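Local coordinates for DNA alpha-glucosyltransferase (Enterobacteria phage T4, PDB 1XV5), which belongs to the GT-B clan of glycosyltransferases, pairs two domains each built round a parallel beta-sheet, and holds uridine-5'-diphosphate in this model, at residues D367-L370 with Y371-R375; A92-N95 with N96-K99; G145-K149 with V150-E154. All coordinates share one frame; numbering follows the deposited sequence.

Interaction 1. Residues D367-L370 with Y371-R375; sequences DRAL and YDRER
The capped start of helix 368-386 brings Asp367 and Arg373 together through a shared water. Asp367 is the N-cap: its OD2 accepts weak bonds from two amides of the first turn, the straighter one coming from Leu370 N (3.2 Å, 165°), the more bent one from Ala369 N. The other oxygen, OD1, accepts a bond from the water at 2.6 Å; the water lies at the guanidinium edge, in its plane, and accepts from Arg373 NH2 at 2.8 Å. A bend at chi3 (-66°) folds Arg373 back over the turn, so that one guanidinium face rests above Leu370 CA while NH1 comes 3.7 Å from Ala369 CB. Leu370 crosses this arginine at about a right angle and runs alongside Glu374, whose CG is 4.0 Å from Leu370 CD1 and whose OE2 is salt-bridged to Lys377. On another side of the helix, Arg375 NE and NH2 both donate to the one oxygen Asp372 OD2 in a side-on salt bridge, with OD2 lying in the guanidinium plane. The Tyr371 hydroxyl bonds to Gly289 O. An acidic side chain accepting from the first amides of a helix, where its charge should suit the helix dipole, is typical of an aspartate N-cap.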
# COMPACT_ATOMS: atom_id res chain seq x y z
N ASP A 367 -10.22 -29.62 1.90
CA ASP A 367 -11.63 -29.56 1.54
C ASP A 367 -11.90 -28.39 0.60
O ASP A 367 -12.06 -27.26 1.04
CB ASP A 367 -12.47 -29.43 2.82
CG ASP A 367 -13.96 -29.43 2.56
OD1 ASP A 367 -14.72 -29.53 3.56
OD2 ASP A 367 -14.38 -29.33 1.39
N ARG A 368 -11.93 -28.68 -0.70
CA ARG A 368 -12.16 -27.65 -1.71
C ARG A 368 -13.44 -26.84 -1.50
O ARG A 368 -13.47 -25.64 -1.77
CB ARG A 368 -12.18 -28.28 -3.11
CG ARG A 368 -10.92 -29.06 -3.47
CD ARG A 368 -9.81 -28.18 -4.03
NE ARG A 368 -8.56 -28.93 -4.18
CZ ARG A 368 -7.49 -28.50 -4.85
NH1 ARG A 368 -7.49 -27.32 -5.45
NH2 ARG A 368 -6.40 -29.26 -4.90
N ALA A 369 -14.49 -27.49 -1.02
CA ALA A 369 -15.76 -26.80 -0.79
C ALA A 369 -15.62 -25.77 0.33
O ALA A 369 -16.10 -24.65 0.22
CB ALA A 369 -16.86 -27.80 -0.45
N LEU A 370 -14.95 -26.17 1.41
CA LEU A 370 -14.72 -25.29 2.55
C LEU A 370 -13.84 -24.14 2.08
O LEU A 370 -14.11 -22.97 2.36
CB LEU A 370 -14.02 -26.06 3.67
CG LEU A 370 -13.57 -25.28 4.91
CD1 LEU A 370 -14.76 -24.60 5.56
CD2 LEU A 370 -12.88 -26.22 5.89
N TYR A 371 -12.78 -24.49 1.35
CA TYR A 371 -11.84 -23.51 0.82
C TYR A 371 -12.61 -22.43 0.07
O TYR A 371 -12.42 -21.23 0.30
CB TYR A 371 -10.86 -24.19 -0.14
CG TYR A 371 -9.77 -23.28 -0.68
CD1 TYR A 371 -8.51 -23.23 -0.08
CD2 TYR A 371 -10.01 -22.46 -1.78
CE1 TYR A 371 -7.52 -22.37 -0.56
CE2 TYR A 371 -9.02 -21.60 -2.27
CZ TYR A 371 -7.78 -21.56 -1.66
OH TYR A 371 -6.81 -20.71 -2.13
N ASP A 372 -13.49 -22.87 -0.82
CA ASP A 372 -14.30 -21.94 -1.62
C ASP A 372 -15.18 -21.06 -0.75
O ASP A 372 -15.25 -19.84 -0.96
CB ASP A 372 -15.15 -22.72 -2.62
CG ASP A 372 -14.80 -22.40 -4.06
OD1 ASP A 372 -15.20 -23.17 -4.96
OD2 ASP A 372 -14.13 -21.36 -4.31
N ARG A 373 -15.86 -21.66 0.22
CA ARG A 373 -16.72 -20.87 1.10
C ARG A 373 -15.91 -19.82 1.84
O ARG A 373 -16.32 -18.67 1.94
CB ARG A 373 -17.43 -21.76 2.13
CG ARG A 373 -18.50 -22.67 1.55
CD ARG A 373 -19.42 -23.21 2.64
NE ARG A 373 -18.73 -24.11 3.57
CZ ARG A 373 -18.44 -25.38 3.31
NH1 ARG A 373 -18.77 -25.92 2.14
NH2 ARG A 373 -17.81 -26.12 4.21
N GLU A 374 -14.75 -20.22 2.35
CA GLU A 374 -13.91 -19.29 3.10
C GLU A 374 -13.40 -18.12 2.27
O GLU A 374 -13.44 -16.98 2.74
CB GLU A 374 -12.74 -20.04 3.74
CG GLU A 374 -13.19 -21.03 4.81
CD GLU A 374 -14.01 -20.38 5.90
OE1 GLU A 374 -13.50 -19.47 6.59
OE2 GLU A 374 -15.19 -20.78 6.08
N ARG A 375 -12.93 -18.36 1.06
CA ARG A 375 -12.44 -17.24 0.27
C ARG A 375 -13.59 -16.36 -0.23
O ARG A 375 -13.40 -15.16 -0.43
CB ARG A 375 -11.57 -17.71 -0.90
CG ARG A 375 -12.23 -18.61 -1.91
CD ARG A 375 -11.34 -18.77 -3.14
NE ARG A 375 -11.96 -19.61 -4.16
CZ ARG A 375 -11.55 -19.67 -5.42
NH1 ARG A 375 -10.52 -18.94 -5.83
NH2 ARG A 375 -12.19 -20.45 -6.28
O HOH W 1 -17.15 -28.76 3.77

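Interaction 2. Residues A92-N95 with N96-K99; sequences ATIN and NYKK
Lys98 lies across Ile94, one turn earlier in helix 91-103, and its chain can be followed outward atom by atom. CB sits 3.6 Å from Ile94 O, and CG, anti to its own carbonyl carbon (chi1 -67°), comes to 3.3 Å from the same oxygen, which already accepts the helical bond from Lys98 N. CD passes on over this carbonyl. CE then reaches the isoleucine branch, 3.8 Å from Ile94 CG1 and 4.0 Å from Ile94 CD1, and the extended chain ends at NZ, in a long, weak ion pair with Glu130. Methylenes thus pack on apolar carbon while the ammonium group is carried beyond it. Ile94 can serve two neighbours because CG1 is anti to the backbone N (chi1 180°): its CD1 also meets Tyr97 CD1 at 4.2 Å, approaching the ring obliquely. Further round the helix, Asn96 folds over the preceding turn, its CG 3.2 Å from Ala92 O, and its ND2 bonds to Leu62 O. The Tyr97 hydroxyl is hydrogen-bonded to Thr131 of helix 128-134, the helix that also carries Glu130. Helix 91-103 is the crossover of a beta-alpha-beta unit, linking the parallel strands 78-83 and 109-114.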
# COMPACT_ATOMS: atom_id res chain seq x y z
N ALA A 92 17.56 22.39 -7.14
CA ALA A 92 16.63 22.85 -8.17
C ALA A 92 15.30 22.12 -8.09
O ALA A 92 14.23 22.71 -8.28
CB ALA A 92 17.25 22.67 -9.55
N THR A 93 15.35 20.82 -7.81
CA THR A 93 14.14 20.02 -7.71
C THR A 93 13.22 20.49 -6.60
O THR A 93 12.05 20.80 -6.84
CB THR A 93 14.49 18.54 -7.48
OG1 THR A 93 15.18 18.03 -8.63
CG2 THR A 93 13.23 17.72 -7.24
N ILE A 94 13.75 20.56 -5.38
CA ILE A 94 12.96 21.00 -4.23
C ILE A 94 12.59 22.48 -4.31
O ILE A 94 11.49 22.87 -3.92
CB ILE A 94 13.70 20.72 -2.91
CG1 ILE A 94 12.86 21.19 -1.72
CG2 ILE A 94 15.06 21.40 -2.91
CD1 ILE A 94 11.50 20.52 -1.63
N ASN A 95 13.51 23.30 -4.81
CA ASN A 95 13.24 24.73 -4.94
C ASN A 95 12.08 24.98 -5.90
O ASN A 95 11.17 25.76 -5.60
CB ASN A 95 14.49 25.47 -5.42
CG ASN A 95 15.59 25.51 -4.38
OD1 ASN A 95 16.72 25.90 -4.66
ND2 ASN A 95 15.26 25.12 -3.15
N ASN A 96 12.10 24.30 -7.04
CA ASN A 96 11.03 24.47 -8.01
C ASN A 96 9.73 23.87 -7.50
O ASN A 96 8.64 24.31 -7.89
CB ASN A 96 11.40 23.85 -9.36
CG ASN A 96 12.43 24.68 -10.11
OD1 ASN A 96 12.57 25.88 -9.87
ND2 ASN A 96 13.15 24.05 -11.04
N TYR A 97 9.82 22.87 -6.63
CA TYR A 97 8.62 22.27 -6.08
C TYR A 97 7.97 23.28 -5.14
O TYR A 97 6.75 23.46 -5.15
CB TYR A 97 8.94 20.98 -5.32
CG TYR A 97 7.74 20.44 -4.57
CD1 TYR A 97 7.65 20.55 -3.18
CD2 TYR A 97 6.66 19.88 -5.25
CE1 TYR A 97 6.52 20.12 -2.49
CE2 TYR A 97 5.52 19.45 -4.57
CZ TYR A 97 5.45 19.57 -3.19
OH TYR A 97 4.32 19.18 -2.52
N LYS A 98 8.79 23.94 -4.33
CA LYS A 98 8.28 24.94 -3.40
C LYS A 98 7.68 26.11 -4.18
O LYS A 98 6.68 26.69 -3.76
CB LYS A 98 9.39 25.43 -2.47
CG LYS A 98 9.90 24.38 -1.50
CD LYS A 98 10.88 24.98 -0.50
CE LYS A 98 11.34 23.93 0.50
NZ LYS A 98 12.25 24.51 1.54
N LYS A 99 8.30 26.45 -5.31
CA LYS A 99 7.80 27.55 -6.13
C LYS A 99 6.45 27.16 -6.70
O LYS A 99 5.54 28.00 -6.80
CB LYS A 99 8.77 27.86 -7.28
CG LYS A 99 8.41 29.16 -8.00
CD LYS A 99 9.11 29.30 -9.35
CE LYS A 99 10.61 29.33 -9.24
NZ LYS A 99 11.22 29.47 -10.60

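Interaction 3. Residues G145-K149 with V150-E154; sequences GDFNK and VLMKE
The Phe147 ring carries Met152 on one face, with CG 4.1 Å above the plane and offset toward the rim. The sulfur stays on the same side but is displaced past the rim near CZ: SD lies 4.7 Å from the centroid and 34° off the normal, an oblique Met-aromatic contact. With CG anti to the carbonyl carbon (chi1 -77°), the bend at chi2 (-60°) sets the sulfur beside the ring. Leu151 CD2 also reaches the ring obliquely, 4.4 Å from Phe147 CD1, and Leu122 and Val132, from helices 119-122 and 128-134, add further apolar contacts to the phenylalanine.

The wider turn of the backbone probably helps a phenylalanine and a methionine five residues apart to meet. Asp146 O takes two amides, Val150 N at 2.7 Å and Leu151 N at 3.2 Å, the latter in the carbonyl plane; Phe147 O then accepts from Met152 N at 3.0 Å. The Asp146 carboxylate, beside Val150, is held by the Tyr301 hydroxyl and a salt bridge with Lys300. On the exposed side Lys149 and Lys153 run together, pointing the same way, and bring their NZ atoms to 4.3 Å; this proximity of like charges is probably eased by solvent. A doubly accepting carbonyl followed by a five-residue bond marks a pi-type turn, set here in the crossover helix between parallel strands 137-140 and 172-174.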
# COMPACT_ATOMS: atom_id res chain seq x y z
N GLY A 145 -1.21 8.50 14.43
CA GLY A 145 0.06 8.26 13.76
C GLY A 145 1.08 9.37 14.01
O GLY A 145 0.76 10.40 14.59
N ASP A 146 2.31 9.14 13.56
CA ASP A 146 3.37 10.12 13.74
C ASP A 146 3.09 11.42 12.99
O ASP A 146 3.42 12.50 13.47
CB ASP A 146 4.71 9.52 13.28
CG ASP A 146 5.22 8.45 14.22
OD1 ASP A 146 6.16 7.71 13.84
OD2 ASP A 146 4.70 8.34 15.35
N PHE A 147 2.47 11.32 11.82
CA PHE A 147 2.15 12.51 11.05
C PHE A 147 1.25 13.45 11.86
O PHE A 147 1.52 14.65 11.94
CB PHE A 147 1.44 12.14 9.74
CG PHE A 147 0.99 13.33 8.93
CD1 PHE A 147 1.92 14.10 8.22
CD2 PHE A 147 -0.35 13.69 8.89
CE1 PHE A 147 1.51 15.21 7.49
CE2 PHE A 147 -0.77 14.80 8.15
CZ PHE A 147 0.16 15.56 7.45
N ASN A 148 0.20 12.89 12.45
CA ASN A 148 -0.75 13.66 13.25
C ASN A 148 -0.20 14.13 14.59
O ASN A 148 -0.33 15.30 14.96
CB ASN A 148 -2.02 12.84 13.51
CG ASN A 148 -2.95 12.77 12.31
OD1 ASN A 148 -2.54 12.40 11.22
ND2 ASN A 148 -4.22 13.12 12.53
N LYS A 149 0.41 13.20 15.33
CA LYS A 149 0.91 13.50 16.67
C LYS A 149 2.30 14.10 16.79
O LYS A 149 2.62 14.72 17.81
CB LYS A 149 0.84 12.23 17.52
CG LYS A 149 -0.57 11.66 17.66
CD LYS A 149 -1.52 12.68 18.29
CE LYS A 149 -2.91 12.11 18.48
NZ LYS A 149 -3.82 13.07 19.16
N VAL A 150 3.14 13.94 15.77
CA VAL A 150 4.48 14.50 15.86
C VAL A 150 4.72 15.67 14.92
O VAL A 150 4.97 16.79 15.37
CB VAL A 150 5.55 13.40 15.59
CG1 VAL A 150 6.94 13.99 15.73
CG2 VAL A 150 5.37 12.25 16.57
N LEU A 151 4.63 15.43 13.61
CA LEU A 151 4.87 16.49 12.64
C LEU A 151 3.87 17.64 12.70
O LEU A 151 4.26 18.81 12.71
CB LEU A 151 4.91 15.91 11.22
CG LEU A 151 6.18 15.13 10.85
CD1 LEU A 151 6.27 13.87 11.70
CD2 LEU A 151 6.14 14.77 9.37
N MET A 152 2.58 17.32 12.73
CA MET A 152 1.55 18.36 12.78
C MET A 152 1.70 19.27 13.99
O MET A 152 1.55 20.49 13.89
CB MET A 152 0.15 17.73 12.78
CG MET A 152 -0.31 17.23 11.42
SD MET A 152 -0.38 18.54 10.19
CE MET A 152 -1.77 19.50 10.78
N LYS A 153 1.99 18.68 15.15
CA LYS A 153 2.15 19.47 16.36
C LYS A 153 3.47 20.23 16.33
O LYS A 153 3.65 21.20 17.06
CB LYS A 153 2.08 18.56 17.59
CG LYS A 153 0.71 17.92 17.77
CD LYS A 153 0.56 17.23 19.11
CE LYS A 153 -0.86 16.70 19.28
NZ LYS A 153 -1.09 16.10 20.63
N GLU A 154 4.38 19.78 15.47
CA GLU A 154 5.67 20.43 15.34
C GLU A 154 5.55 21.65 14.43
O GLU A 154 6.22 22.66 14.64
CB GLU A 154 6.70 19.45 14.76
CG GLU A 154 8.10 20.02 14.64
CD GLU A 154 9.10 18.99 14.16
OE1 GLU A 154 9.21 17.92 14.81
OE2 GLU A 154 9.78 19.24 13.14

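Overall arrangement
Along the chain the order is interaction 2, interaction 3, interaction 1. The first two belong to the same parallel sheet: helix 91-103 links strands 78-83 and 109-114, and helix 146-155 links strands 137-140 and 172-174. Their centres are 24 Å apart, their nearest atoms about 11 Å, yet both reach helix 128-134, interaction 3 by apolar packing, interaction 2 by polar side-chain ends. Interaction 1 opens helix 368-386 against strand 319-323 of the second sheet, on the opposite side of the chain's centre, its centre 54 Å from interaction 2 and 44 Å from interaction 3. Together they sample both halves of the two-domain GT-B architecture, each interaction being a local contact within a single helix.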